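Local coordinates for protein discoidin-2 (Dictyostelium discoideum, PDB 2VM9) that binds galactose and N-acetylgalactosamine as a homotrimeric, calcium-containing lectin and may take part in forming the spore coat, at residues P162-G167 with D249-E254. Residues are numbered along the deposited sequence; the frame is centred on the assembly and turned at random.
Sequences PSVQVG and DYVAVE
Tyr250 lays its ring across the neighbouring strand at Gly167, with the glycine N 3.4 Å above the ring centre and Val166 C over the same face nearer the rim. A chi1 of 76° sets CG between the backbone N and carbonyl carbon, and the ring packs directly on the glycine backbone, its CE2 3.3 Å from Gly167 CA. On the other side of the sheet the valines form a row. Val164 and Val253 stand side by side, as do Val166 and Val251, whereas Val164 reaches diagonally to Val251, CG1 to CG1 at 3.8 Å. Pro162 CB extends the row, 3.5 Å from Val253 CG1. Back on the tyrosine side, Glu254 runs out extended beside Ser163, and a water donates to its OE1 at 2.8 Å; its OE2 turns instead to Ser197 N and Asn257 ND2. Between the two faces runs a regular antiparallel ladder of six backbone bonds, among them Ala252 N to Gln165 O at 2.8 Å. Strand 243-254 is the middle strand of a three-stranded antiparallel sheet of the H-type lectin domain, bonded on its far side to strand 200-211, whose Val201 and Ile203 touch Tyr250. Strand 163-170 is the outer one within the chain, and Val164 makes backbone hydrogen bonds to a second subunit of the trimer.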
# COMPACT_ATOMS: atom_id res chain seq x y z
N PRO A 162 4.27 6.83 2.87
CA PRO A 162 3.90 8.22 3.19
C PRO A 162 3.07 8.84 2.06
O PRO A 162 3.07 8.33 0.95
CB PRO A 162 5.26 8.92 3.31
CG PRO A 162 6.12 8.18 2.38
CD PRO A 162 5.69 6.73 2.50
N SER A 163 2.32 9.89 2.38
CA SER A 163 1.59 10.68 1.40
C SER A 163 2.44 11.93 1.15
O SER A 163 3.16 12.38 2.05
CB SER A 163 0.24 11.09 1.97
OG SER A 163 -0.66 9.98 2.05
N VAL A 164 2.36 12.46 -0.06
CA VAL A 164 3.27 13.52 -0.50
C VAL A 164 2.51 14.53 -1.36
O VAL A 164 1.74 14.15 -2.23
CB VAL A 164 4.47 12.93 -1.31
CG1 VAL A 164 5.31 14.03 -1.96
CG2 VAL A 164 5.36 12.04 -0.44
N GLN A 165 2.74 15.82 -1.13
CA GLN A 165 2.33 16.84 -2.09
C GLN A 165 3.52 17.75 -2.31
O GLN A 165 4.37 17.91 -1.42
CB GLN A 165 1.13 17.65 -1.61
CG GLN A 165 -0.16 16.83 -1.39
CD GLN A 165 -1.30 17.68 -0.98
OE1 GLN A 165 -1.84 18.46 -1.78
NE2 GLN A 165 -1.68 17.58 0.29
N VAL A 166 3.59 18.35 -3.48
CA VAL A 166 4.76 19.12 -3.84
C VAL A 166 4.34 20.46 -4.43
O VAL A 166 3.19 20.65 -4.88
CB VAL A 166 5.65 18.37 -4.86
CG1 VAL A 166 6.09 16.98 -4.34
CG2 VAL A 166 4.93 18.26 -6.20
N GLY A 167 5.28 21.39 -4.47
CA GLY A 167 4.97 22.67 -5.10
C GLY A 167 6.21 23.55 -5.09
O GLY A 167 7.30 23.12 -4.72
N ASP A 249 11.57 24.65 -4.23
CA ASP A 249 10.60 23.56 -4.36
C ASP A 249 10.38 23.02 -2.95
O ASP A 249 11.30 22.98 -2.13
CB ASP A 249 11.14 22.45 -5.25
CG ASP A 249 10.78 22.66 -6.73
OD1 ASP A 249 9.93 23.55 -7.03
OD2 ASP A 249 11.35 21.94 -7.58
N TYR A 250 9.15 22.60 -2.67
CA TYR A 250 8.90 21.93 -1.40
C TYR A 250 8.32 20.54 -1.62
O TYR A 250 7.65 20.28 -2.64
CB TYR A 250 7.98 22.75 -0.50
CG TYR A 250 6.50 22.73 -0.90
CD1 TYR A 250 5.67 21.65 -0.51
CD2 TYR A 250 5.94 23.76 -1.64
CE1 TYR A 250 4.32 21.61 -0.86
CE2 TYR A 250 4.57 23.75 -2.00
CZ TYR A 250 3.77 22.67 -1.59
OH TYR A 250 2.44 22.62 -1.94
N VAL A 251 8.57 19.67 -0.65
CA VAL A 251 8.00 18.32 -0.65
C VAL A 251 7.39 18.15 0.75
O VAL A 251 8.10 18.16 1.74
CB VAL A 251 9.07 17.24 -0.94
CG1 VAL A 251 8.46 15.82 -0.86
CG2 VAL A 251 9.72 17.45 -2.35
N ALA A 252 6.05 18.11 0.80
CA ALA A 252 5.34 17.94 2.05
C ALA A 252 5.02 16.45 2.18
O ALA A 252 4.46 15.86 1.24
CB ALA A 252 4.08 18.74 2.05
N VAL A 253 5.40 15.87 3.30
CA VAL A 253 5.27 14.42 3.50
C VAL A 253 4.43 14.15 4.74
O VAL A 253 4.73 14.64 5.82
CB VAL A 253 6.65 13.71 3.64
CG1 VAL A 253 6.46 12.19 3.76
CG2 VAL A 253 7.57 14.04 2.45
N GLU A 254 3.39 13.33 4.58
CA GLU A 254 2.53 12.97 5.71
C GLU A 254 2.76 11.51 6.05
O GLU A 254 2.64 10.65 5.17
CB GLU A 254 1.06 13.19 5.35
CG GLU A 254 0.14 13.01 6.56
CD GLU A 254 -1.32 12.82 6.19
OE1 GLU A 254 -1.63 12.41 5.05
OE2 GLU A 254 -2.17 13.06 7.08
O HOH W 1 -1.45 9.69 4.34
O HOH W 2 8.40 20.58 -5.45